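Local coordinates for protein cyclodipeptide synthase, BtCDPS (Bacillus thermoamylovorans, PDB 6ZTU) that probably joins two aminoacyl groups, as other cyclodipeptide synthases do when they form a cyclic dipeptide from aminoacyl-tRNAs, at residues 10-15 and 226-231; 37-42 and 199-204; 128-133 and 176-181. One frame throughout, in Å; residues are numbered along the deposited sequence.

Interaction 1: residues 10-15 and 226-231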
loop_
_atom_site.group_PDB
_atom_site.type_symbol
_atom_site.label_atom_id
_atom_site.label_comp_id
_atom_site.label_asym_id
_atom_site.label_seq_id
_atom_site.Cartn_x
_atom_site.Cartn_y
_atom_site.Cartn_z
ATOM N N PHE A 10 9.843 -1.995 -15.424
ATOM C CA PHE A 10 8.413 -2.156 -15.208
ATOM C C PHE A 10 7.617 -1.489 -16.318
ATOM O O PHE A 10 8.015 -0.452 -16.860
ATOM C CB PHE A 10 7.984 -1.585 -13.839
ATOM C CG PHE A 10 8.577 -2.316 -12.674
ATOM C CD1 PHE A 10 7.951 -3.442 -12.156
ATOM C CD2 PHE A 10 9.779 -1.894 -12.104
ATOM C CE1 PHE A 10 8.506 -4.127 -11.084
ATOM C CE2 PHE A 10 10.341 -2.571 -11.052
ATOM C CZ PHE A 10 9.711 -3.690 -10.531
ATOM N N TYR A 11 6.489 -2.098 -16.657
ATOM C CA TYR A 11 5.490 -1.476 -17.506
ATOM C C TYR A 11 4.363 -0.986 -16.609
ATOM O O TYR A 11 3.911 -1.713 -15.724
ATOM C CB TYR A 11 4.954 -2.451 -18.561
ATOM C CG TYR A 11 4.040 -1.760 -19.547
ATOM C CD1 TYR A 11 2.678 -1.637 -19.290
ATOM C CD2 TYR A 11 4.541 -1.199 -20.716
ATOM C CE1 TYR A 11 1.833 -0.989 -20.175
ATOM C CE2 TYR A 11 3.705 -0.545 -21.606
ATOM C CZ TYR A 11 2.353 -0.436 -21.325
ATOM O OH TYR A 11 1.507 0.210 -22.199
ATOM N N VAL A 12 3.915 0.240 -16.840
ATOM C CA VAL A 12 3.017 0.935 -15.924
ATOM C C VAL A 12 1.600 0.911 -16.479
ATOM O O VAL A 12 1.378 1.248 -17.650
ATOM C CB VAL A 12 3.497 2.380 -15.696
ATOM C CG1 VAL A 12 2.445 3.186 -14.953
ATOM C CG2 VAL A 12 4.827 2.368 -14.956
ATOM N N VAL A 13 0.640 0.514 -15.645
ATOM C CA VAL A 13 -0.778 0.555 -16.008
ATOM C C VAL A 13 -1.508 1.502 -15.061
ATOM O O VAL A 13 -1.704 1.161 -13.886
ATOM C CB VAL A 13 -1.406 -0.847 -15.975
ATOM C CG1 VAL A 13 -2.858 -0.763 -16.413
ATOM C CG2 VAL A 13 -0.648 -1.793 -16.913
ATOM N N PRO A 14 -1.910 2.687 -15.508
ATOM C CA PRO A 14 -2.537 3.649 -14.598
ATOM C C PRO A 14 -3.974 3.272 -14.285
ATOM O O PRO A 14 -4.676 2.667 -15.097
ATOM C CB PRO A 14 -2.481 4.959 -15.388
ATOM C CG PRO A 14 -2.668 4.488 -16.809
ATOM C CD PRO A 14 -1.834 3.214 -16.882
ATOM N N LEU A 15 -4.410 3.653 -13.081
ATOM C CA LEU A 15 -5.792 3.409 -12.676
ATOM C C LEU A 15 -6.768 4.257 -13.485
ATOM O O LEU A 15 -7.858 3.793 -13.837
ATOM C CB LEU A 15 -5.949 3.671 -11.176
ATOM C CG LEU A 15 -7.368 3.703 -10.599
ATOM C CD1 LEU A 15 -8.039 2.332 -10.680
ATOM C CD2 LEU A 15 -7.371 4.258 -9.167
ATOM N N ILE A 226 -0.833 3.403 -9.701
ATOM C CA ILE A 226 -0.331 2.690 -10.873
ATOM C C ILE A 226 -0.052 1.241 -10.526
ATOM O O ILE A 226 0.417 0.923 -9.429
ATOM C CB ILE A 226 0.932 3.345 -11.482
ATOM C CG1 ILE A 226 2.089 3.396 -10.472
ATOM C CG2 ILE A 226 0.595 4.713 -12.058
ATOM C CD1 ILE A 226 3.363 3.918 -11.067
ATOM N N ILE A 227 -0.314 0.363 -11.491
ATOM C CA ILE A 227 0.072 -1.037 -11.415
ATOM C C ILE A 227 1.418 -1.194 -12.101
ATOM O O ILE A 227 1.596 -0.745 -13.240
ATOM C CB ILE A 227 -0.976 -1.940 -12.091
ATOM C CG1 ILE A 227 -2.346 -1.788 -11.446
ATOM C CG2 ILE A 227 -0.515 -3.402 -12.061
ATOM C CD1 ILE A 227 -3.467 -2.336 -12.338
ATOM N N LEU A 228 2.361 -1.823 -11.415
ATOM C CA LEU A 228 3.665 -2.137 -11.982
ATOM C C LEU A 228 3.648 -3.576 -12.474
ATOM O O LEU A 228 3.486 -4.509 -11.677
ATOM C CB LEU A 228 4.772 -1.950 -10.951
ATOM C CG LEU A 228 4.821 -0.587 -10.273
ATOM C CD1 LEU A 228 5.970 -0.582 -9.281
ATOM C CD2 LEU A 228 4.979 0.505 -11.317
ATOM N N LYS A 229 3.830 -3.756 -13.777
ATOM C CA LYS A 229 3.957 -5.085 -14.355
ATOM C C LYS A 229 5.378 -5.283 -14.863
ATOM O O LYS A 229 6.056 -4.326 -15.232
ATOM C CB LYS A 229 2.963 -5.274 -15.503
ATOM C CG LYS A 229 1.501 -5.113 -15.090
ATOM C CD LYS A 229 0.557 -5.622 -16.182
ATOM C CE LYS A 229 0.995 -6.995 -16.697
ATOM N NZ LYS A 229 0.047 -7.577 -17.717
ATOM N N GLN A 230 5.834 -6.530 -14.883
ATOM C CA GLN A 230 7.103 -6.862 -15.522
ATOM C C GLN A 230 6.834 -7.733 -16.740
ATOM O O GLN A 230 6.076 -8.704 -16.651
ATOM C CB GLN A 230 8.040 -7.569 -14.552
ATOM C CG GLN A 230 8.345 -6.711 -13.342
ATOM C CD GLN A 230 9.358 -7.345 -12.411
ATOM O OE1 GLN A 230 9.042 -8.280 -11.676
ATOM N NE2 GLN A 230 10.581 -6.832 -12.435
ATOM N N ILE A 231 7.439 -7.373 -17.872
ATOM C CA ILE A 231 7.190 -8.049 -19.138
ATOM C C ILE A 231 8.526 -8.335 -19.809
ATOM O O ILE A 231 9.534 -7.677 -19.544
ATOM C CB ILE A 231 6.277 -7.223 -20.076
ATOM C CG1 ILE A 231 6.949 -5.910 -20.494
ATOM C CG2 ILE A 231 4.932 -6.946 -19.411
ATOM C CD1 ILE A 231 6.125 -5.088 -21.498
#
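Tyr11 and Lys229 form an antiparallel hydrogen-bonded pair: Tyr11 N donates a hydrogen bond to Lys229 O at 2.7 Å, and Lys229 N returns the bond to Tyr11 O. Two residues on, Val13 and Ile227 repeat the exchange: Val13 N to Ile227 O and Ile227 N to Val13 O are both 2.9 Å. Between these pairs Val12 faces Leu228 as a non-hydrogen-bonded pair, and Val12 CA-H makes a longer contact with Ile227 O.

Apolar contacts line both faces of this ladder. On one, Val12 CG1 packs on Ile226 CG2 at 3.8 Å, and Val12 CG2 lies beside Leu228 CD2, the two side chains pointing the same way. On the other, Val13 and Ile227 meet CB to CB at 4.1 Å, and Val13 CG2 reaches Lys229 CD.

Next to the ladder, Phe10 runs alongside Gln230, its ring 16° from the amide plane, with Phe10 CE1 3.4 Å from Gln230 CG; Gln230 NE2 is hydrogen-bonded to Gln47. Phe10 CD1 also touches Leu228 CB.

Strand 11-14 is an edge strand of the mixed sheet, antiparallel to strand 223-229, which neighbours strand 196-200 in turn. Helices 17-25 and 42-55 cover the face bearing Val12 and Leu228, through Tyr23, Leu48 and Trp51.

Interaction 2: residues 37-42 and 199-204. With 0RE ((2S)-hexane-1,2-diol), chain B.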
loop_
_atom_site.group_PDB
_atom_site.type_symbol
_atom_site.label_atom_id
_atom_site.label_comp_id
_atom_site.label_asym_id
_atom_site.label_seq_id
_atom_site.Cartn_x
_atom_site.Cartn_y
_atom_site.Cartn_z
ATOM N N ASN A 37 4.191 -11.123 2.313
ATOM C CA ASN A 37 3.928 -11.338 0.899
ATOM C C ASN A 37 5.251 -11.712 0.252
ATOM O O ASN A 37 6.177 -10.899 0.230
ATOM C CB ASN A 37 3.326 -10.076 0.264
ATOM C CG ASN A 37 2.985 -10.260 -1.201
ATOM O OD1 ASN A 37 3.651 -10.998 -1.920
ATOM N ND2 ASN A 37 1.940 -9.584 -1.650
ATOM N N SER A 38 5.332 -12.933 -0.286
ATOM C CA SER A 38 6.606 -13.446 -0.786
ATOM C C SER A 38 7.151 -12.642 -1.958
ATOM O O SER A 38 8.350 -12.728 -2.245
ATOM C CB SER A 38 6.459 -14.913 -1.200
ATOM O OG SER A 38 5.213 -15.134 -1.841
ATOM N N LYS A 39 6.302 -11.875 -2.645
ATOM C CA LYS A 39 6.751 -11.069 -3.776
ATOM C C LYS A 39 7.884 -10.121 -3.391
ATOM O O LYS A 39 8.774 -9.853 -4.208
ATOM C CB LYS A 39 5.571 -10.277 -4.333
ATOM C CG LYS A 39 5.906 -9.349 -5.480
ATOM C CD LYS A 39 5.509 -9.977 -6.779
ATOM C CE LYS A 39 5.688 -9.043 -7.942
ATOM N NZ LYS A 39 5.629 -9.871 -9.164
ATOM N N PHE A 40 7.875 -9.609 -2.161
ATOM C CA PHE A 40 8.794 -8.538 -1.767
ATOM C C PHE A 40 10.066 -9.125 -1.160
ATOM O O PHE A 40 10.396 -8.945 0.011
ATOM C CB PHE A 40 8.097 -7.566 -0.829
ATOM C CG PHE A 40 6.995 -6.810 -1.495
ATOM C CD1 PHE A 40 7.272 -5.675 -2.236
ATOM C CD2 PHE A 40 5.689 -7.260 -1.419
ATOM C CE1 PHE A 40 6.252 -4.979 -2.875
ATOM C CE2 PHE A 40 4.664 -6.579 -2.055
ATOM C CZ PHE A 40 4.950 -5.432 -2.785
ATOM N N SER A 41 10.789 -9.836 -2.016
ATOM C CA SER A 41 12.137 -10.287 -1.731
ATOM C C SER A 41 13.104 -9.106 -1.756
ATOM O O SER A 41 12.778 -8.006 -2.210
ATOM C CB SER A 41 12.574 -11.316 -2.769
ATOM O OG SER A 41 12.653 -10.703 -4.051
ATOM N N GLN A 42 14.325 -9.355 -1.284
ATOM C CA GLN A 42 15.373 -8.350 -1.411
ATOM C C GLN A 42 15.541 -7.920 -2.864
ATOM O O GLN A 42 15.590 -6.723 -3.171
ATOM C CB GLN A 42 16.686 -8.902 -0.850
ATOM C CG GLN A 42 17.856 -7.958 -0.977
ATOM C CD GLN A 42 19.127 -8.545 -0.396
ATOM O OE1 GLN A 42 19.319 -9.758 -0.402
ATOM N NE2 GLN A 42 19.996 -7.685 0.118
ATOM N N ALA A 199 2.306 2.979 -5.989
ATOM C CA ALA A 199 2.633 1.956 -6.979
ATOM C C ALA A 199 2.617 0.579 -6.339
ATOM O O ALA A 199 3.208 0.371 -5.280
ATOM C CB ALA A 199 4.004 2.215 -7.617
ATOM N N TYR A 200 1.963 -0.363 -7.006
ATOM C CA TYR A 200 1.791 -1.707 -6.487
ATOM C C TYR A 200 1.629 -2.625 -7.687
ATOM O O TYR A 200 1.444 -2.164 -8.809
ATOM C CB TYR A 200 0.587 -1.786 -5.546
ATOM C CG TYR A 200 0.556 -3.015 -4.677
ATOM C CD1 TYR A 200 1.547 -3.247 -3.738
ATOM C CD2 TYR A 200 -0.485 -3.933 -4.785
ATOM C CE1 TYR A 200 1.521 -4.378 -2.942
ATOM C CE2 TYR A 200 -0.524 -5.060 -3.991
ATOM C CZ TYR A 200 0.479 -5.276 -3.067
ATOM O OH TYR A 200 0.442 -6.403 -2.268
ATOM N N HIS A 201 1.722 -3.933 -7.457
ATOM C CA HIS A 201 1.739 -4.871 -8.578
ATOM C C HIS A 201 0.383 -5.518 -8.845
ATOM O O HIS A 201 0.280 -6.387 -9.723
ATOM C CB HIS A 201 2.795 -5.951 -8.339
ATOM C CG HIS A 201 2.523 -6.774 -7.128
ATOM N ND1 HIS A 201 2.756 -6.307 -5.853
ATOM C CD2 HIS A 201 2.002 -8.016 -6.989
ATOM C CE1 HIS A 201 2.414 -7.239 -4.979
ATOM N NE2 HIS A 201 1.952 -8.284 -5.644
ATOM N N ARG A 202 -0.657 -5.113 -8.131
ATOM C CA ARG A 202 -1.978 -5.664 -8.357
ATOM C C ARG A 202 -2.971 -4.536 -8.560
ATOM O O ARG A 202 -2.779 -3.430 -8.046
ATOM C CB ARG A 202 -2.405 -6.553 -7.180
ATOM C CG ARG A 202 -1.497 -7.776 -6.982
ATOM C CD ARG A 202 -1.914 -8.998 -7.821
ATOM N NE ARG A 202 -3.368 -9.216 -7.835
ATOM C CZ ARG A 202 -4.086 -9.436 -8.935
ATOM N NH1 ARG A 202 -3.495 -9.459 -10.132
ATOM N NH2 ARG A 202 -5.396 -9.626 -8.845
ATOM N N PRO A 203 -4.034 -4.768 -9.328
ATOM C CA PRO A 203 -5.086 -3.756 -9.460
ATOM C C PRO A 203 -5.722 -3.452 -8.114
ATOM O O PRO A 203 -5.692 -4.258 -7.181
ATOM C CB PRO A 203 -6.101 -4.402 -10.414
ATOM C CG PRO A 203 -5.374 -5.516 -11.072
ATOM C CD PRO A 203 -4.322 -5.985 -10.110
ATOM N N TRP A 204 -6.317 -2.271 -8.024
ATOM C CA TRP A 204 -7.048 -1.836 -6.837
ATOM C C TRP A 204 -8.515 -1.675 -7.225
ATOM O O TRP A 204 -8.916 -0.634 -7.761
ATOM C CB TRP A 204 -6.435 -0.545 -6.292
ATOM C CG TRP A 204 -7.118 0.016 -5.076
ATOM C CD1 TRP A 204 -7.710 -0.683 -4.054
ATOM C CD2 TRP A 204 -7.289 1.399 -4.770
ATOM N NE1 TRP A 204 -8.234 0.193 -3.128
ATOM C CE2 TRP A 204 -7.990 1.476 -3.546
ATOM C CE3 TRP A 204 -6.901 2.587 -5.406
ATOM C CZ2 TRP A 204 -8.327 2.691 -2.960
ATOM C CZ3 TRP A 204 -7.234 3.792 -4.812
ATOM C CH2 TRP A 204 -7.953 3.835 -3.613
HETATM O O01 0RE B . -1.704 -2.590 0.137
HETATM C C02 0RE B . -0.565 -2.843 -0.623
HETATM C C03 0RE B . 0.229 -1.548 -0.756
HETATM O O04 0RE B . -0.353 -0.741 -1.744
HETATM C C05 0RE B . 0.229 -0.835 0.592
HETATM C C06 0RE B . 0.893 -1.718 1.646
HETATM C C07 0RE B . 0.742 -1.037 3.002
HETATM C C08 0RE B . 2.138 -0.627 3.437
HETATM O O HOH W 1 0.805 -10.385 -4.358
#
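Lys39 lays its aliphatic chain over one face of the His201 imidazole: CG lies over the face, 4.2 Å from the ring centroid, a CH-pi contact, while CE continues to CD2 of His201 at 3.9 Å. The two side chains slide past each other in opposite directions. The bend in Lys39 at chi2 (101°) places CD over the NE2-CD2 side of the ring.

Phe40 touches both Tyr200 and His201. Its CZ comes to 3.6 Å from Tyr200 CE1, which lies at the edge of the Phe40 ring, and its CE2 touches His201 CE1; the Phe40 and His201 planes are inclined at 68°. His201 CG sits between its backbone N and carbonyl carbon (chi1 62°). ND1 of the imidazole lies over the centre of one face of the Tyr200 ring.

Polar contact passes through a water, held by Asn37 ND2 as donor and lying in the imidazole plane, its O 2.7 Å from His201 NE2. Asn37 OD1 accepts from Lys39 N at 2.9 Å, an Asx turn that fixes the amide and leaves its ND2 directed at the water.

The other face of Tyr200 carries the bound hexanediol, whose C02 is 3.5 Å from CE1. Tyr200 thus lies between His201 and the ligand, at the end of strand 196-200, and Phe40, from the loop after strand 28-32, packs against its CE1. A pocket built by loops at the C-terminal ends of parallel strands is characteristic of the Rossmann-like HUP fold to which cyclodipeptide synthases belong.

Interaction 3: residues 128-133 and 176-181. With 0RE ((2S)-hexane-1,2-diol), chain B.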
loop_
_atom_site.group_PDB
_atom_site.type_symbol
_atom_site.label_atom_id
_atom_site.label_comp_id
_atom_site.label_asym_id
_atom_site.label_seq_id
_atom_site.Cartn_x
_atom_site.Cartn_y
_atom_site.Cartn_z
ATOM N N ASN A 128 -12.637 10.250 7.581
ATOM C CA ASN A 128 -13.599 10.083 6.487
ATOM C C ASN A 128 -13.782 8.615 6.134
ATOM O O ASN A 128 -14.906 8.154 5.907
ATOM C CB ASN A 128 -13.148 10.837 5.236
ATOM C CG ASN A 128 -13.320 12.329 5.359
ATOM O OD1 ASN A 128 -14.205 12.808 6.058
ATOM N ND2 ASN A 128 -12.471 13.080 4.665
ATOM N N VAL A 129 -12.680 7.875 6.041
ATOM C CA VAL A 129 -12.748 6.451 5.716
ATOM C C VAL A 129 -13.566 5.703 6.761
ATOM O O VAL A 129 -14.412 4.867 6.429
ATOM C CB VAL A 129 -11.321 5.883 5.584
ATOM C CG1 VAL A 129 -11.352 4.377 5.504
ATOM C CG2 VAL A 129 -10.636 6.452 4.342
ATOM N N ILE A 130 -13.333 5.991 8.043
ATOM C CA ILE A 130 -14.064 5.288 9.093
ATOM C C ILE A 130 -15.535 5.680 9.078
ATOM O O ILE A 130 -16.415 4.845 9.306
ATOM C CB ILE A 130 -13.414 5.583 10.455
ATOM C CG1 ILE A 130 -12.086 4.845 10.558
ATOM C CG2 ILE A 130 -14.360 5.221 11.594
ATOM C CD1 ILE A 130 -11.232 5.342 11.698
ATOM N N TYR A 131 -15.822 6.956 8.820
ATOM C CA TYR A 131 -17.204 7.417 8.767
ATOM C C TYR A 131 -17.981 6.691 7.671
ATOM O O TYR A 131 -19.072 6.157 7.911
ATOM C CB TYR A 131 -17.232 8.927 8.544
ATOM C CG TYR A 131 -18.621 9.484 8.398
ATOM C CD1 TYR A 131 -19.350 9.879 9.512
ATOM C CD2 TYR A 131 -19.221 9.593 7.148
ATOM C CE1 TYR A 131 -20.630 10.389 9.387
ATOM C CE2 TYR A 131 -20.503 10.102 7.016
ATOM C CZ TYR A 131 -21.200 10.493 8.139
ATOM O OH TYR A 131 -22.477 11.001 8.013
ATOM N N TYR A 132 -17.428 6.637 6.464
ATOM C CA TYR A 132 -18.165 5.970 5.393
ATOM C C TYR A 132 -18.143 4.454 5.537
ATOM O O TYR A 132 -19.073 3.784 5.063
ATOM C CB TYR A 132 -17.627 6.441 4.036
ATOM C CG TYR A 132 -18.127 7.851 3.758
ATOM C CD1 TYR A 132 -19.464 8.078 3.440
ATOM C CD2 TYR A 132 -17.292 8.953 3.893
ATOM C CE1 TYR A 132 -19.948 9.360 3.236
ATOM C CE2 TYR A 132 -17.772 10.241 3.683
ATOM C CZ TYR A 132 -19.101 10.429 3.354
ATOM O OH TYR A 132 -19.603 11.694 3.143
ATOM N N PHE A 133 -17.126 3.887 6.199
ATOM C CA PHE A 133 -17.177 2.463 6.507
ATOM C C PHE A 133 -18.372 2.149 7.398
ATOM O O PHE A 133 -19.014 1.103 7.249
ATOM C CB PHE A 133 -15.880 2.012 7.192
ATOM C CG PHE A 133 -15.866 0.553 7.560
ATOM C CD1 PHE A 133 -15.480 -0.395 6.640
ATOM C CD2 PHE A 133 -16.264 0.133 8.822
ATOM C CE1 PHE A 133 -15.467 -1.739 6.955
ATOM C CE2 PHE A 133 -16.255 -1.219 9.149
ATOM C CZ PHE A 133 -15.849 -2.151 8.214
ATOM N N TYR A 176 -6.603 -3.009 9.300
ATOM C CA TYR A 176 -5.436 -2.795 8.451
ATOM C C TYR A 176 -5.803 -1.999 7.202
ATOM O O TYR A 176 -5.123 -1.031 6.833
ATOM C CB TYR A 176 -4.842 -4.155 8.077
ATOM C CG TYR A 176 -3.665 -4.103 7.135
ATOM C CD1 TYR A 176 -2.369 -3.997 7.612
ATOM C CD2 TYR A 176 -3.850 -4.192 5.767
ATOM C CE1 TYR A 176 -1.293 -3.942 6.751
ATOM C CE2 TYR A 176 -2.784 -4.140 4.905
ATOM C CZ TYR A 176 -1.508 -4.016 5.403
ATOM O OH TYR A 176 -0.444 -3.976 4.539
ATOM N N VAL A 177 -6.864 -2.425 6.521
ATOM C CA VAL A 177 -7.320 -1.754 5.300
ATOM C C VAL A 177 -7.612 -0.286 5.580
ATOM O O VAL A 177 -7.175 0.612 4.843
ATOM C CB VAL A 177 -8.563 -2.472 4.744
ATOM C CG1 VAL A 177 -9.169 -1.687 3.580
ATOM C CG2 VAL A 177 -8.205 -3.873 4.288
ATOM N N LEU A 178 -8.371 -0.017 6.645
ATOM C CA LEU A 178 -8.770 1.359 6.912
ATOM C C LEU A 178 -7.565 2.226 7.253
ATOM O O LEU A 178 -7.530 3.403 6.877
ATOM C CB LEU A 178 -9.811 1.402 8.034
ATOM C CG LEU A 178 -11.083 0.586 7.749
ATOM C CD1 LEU A 178 -12.076 0.664 8.910
ATOM C CD2 LEU A 178 -11.755 1.014 6.444
ATOM N N ALA A 179 -6.564 1.663 7.947
ATOM C CA ALA A 179 -5.376 2.426 8.312
ATOM C C ALA A 179 -4.478 2.734 7.115
ATOM O O ALA A 179 -3.791 3.765 7.123
ATOM C CB ALA A 179 -4.569 1.667 9.376
ATOM N N GLU A 180 -4.436 1.856 6.102
ATOM C CA GLU A 180 -3.587 2.106 4.934
ATOM C C GLU A 180 -4.291 2.965 3.891
ATOM O O GLU A 180 -3.625 3.639 3.097
ATOM C CB GLU A 180 -3.146 0.789 4.282
ATOM C CG GLU A 180 -4.307 -0.015 3.669
ATOM C CD GLU A 180 -3.875 -1.241 2.860
ATOM O OE1 GLU A 180 -2.679 -1.378 2.525
ATOM O OE2 GLU A 180 -4.760 -2.089 2.563
ATOM N N LEU A 181 -5.621 2.940 3.863
ATOM C CA LEU A 181 -6.350 3.635 2.802
ATOM C C LEU A 181 -6.032 5.122 2.662
ATOM O O LEU A 181 -6.028 5.599 1.517
ATOM C CB LEU A 181 -7.862 3.445 2.993
ATOM C CG LEU A 181 -8.441 2.215 2.303
ATOM C CD1 LEU A 181 -9.925 2.113 2.615
ATOM C CD2 LEU A 181 -8.232 2.278 0.776
HETATM O O01 0RE B . -1.704 -2.590 0.137
HETATM C C02 0RE B . -0.565 -2.843 -0.623
HETATM C C03 0RE B . 0.229 -1.548 -0.756
HETATM O O04 0RE B . -0.353 -0.741 -1.744
HETATM C C05 0RE B . 0.229 -0.835 0.592
HETATM C C06 0RE B . 0.893 -1.718 1.646
HETATM C C07 0RE B . 0.742 -1.037 3.002
HETATM C C08 0RE B . 2.138 -0.627 3.437
#
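Glu180 OE1 accepts a hydrogen bond of 2.8 Å from O01 of the bound hexanediol, a polar contact between helix 167-191 and the ligand. Glu180 CG lies between the backbone N and the carbonyl carbon (chi1 66°), and beyond it the chain is extended, which carries the carboxylate out to the diol. One turn earlier, Tyr176 OH approaches the aliphatic tail of the same molecule, 3.5 Å from its C07. A carboxylate at the hydroxyl end and a tyrosine beside the tail are two of the residues that line this pocket.

The contact with segment 128-133 of helix 120-135 is apolar and is carried by other residues of helix 167-191. Leu178 fits between Val129 and Phe133, which are one turn apart. Its CD2 meets Val129 CG1 at 3.5 Å, the two side chains crossing obliquely, and also touches Phe133 CD1. Its other methyl, CD1, sits over one face of the Phe133 ring, 4.2 Å from the centroid and offset toward the rim, a CH-pi contact. One turn on, Leu181 CD1 adds a second contact to Val129 CG1 at 3.9 Å, and Ile130 CG1 makes a distant one with Leu178 CD1.

The helix segments run at 138° to each other, their axes 9.8 Å apart at closest approach. Helix 137-157 also packs against both, through Cys143 against Phe133 and Met146 against Val177 and Glu180. Elsewhere along helix 167-191, Phe171 and Val174 pack on Phe133 and Leu185 on Val129, while Tyr122 of helix 120-135 is hydrogen-bonded to Ala179 O.

Overall arrangement
From the N terminus, strand 11-14 pairs with strand 223-229 near the C terminus, so interaction 1 closes a loop holding nearly the whole chain. Within it, interaction 2 joins the loop after strand 28-32 to the end of strand 196-200. Interaction 3 is innermost: it pairs helices 120-135 and 167-191, the latter leading into strand 196-200. The three therefore nest without crossing. Interactions 1 and 2 meet in the sheet, where Leu228 N lies 2.8 Å from Tyr200 O, a probable hydrogen bond. Interaction 3, on the opposite side of the chain's centre, reaches interaction 2 through Trp204 against Leu181, and both touch the bound hexanediol.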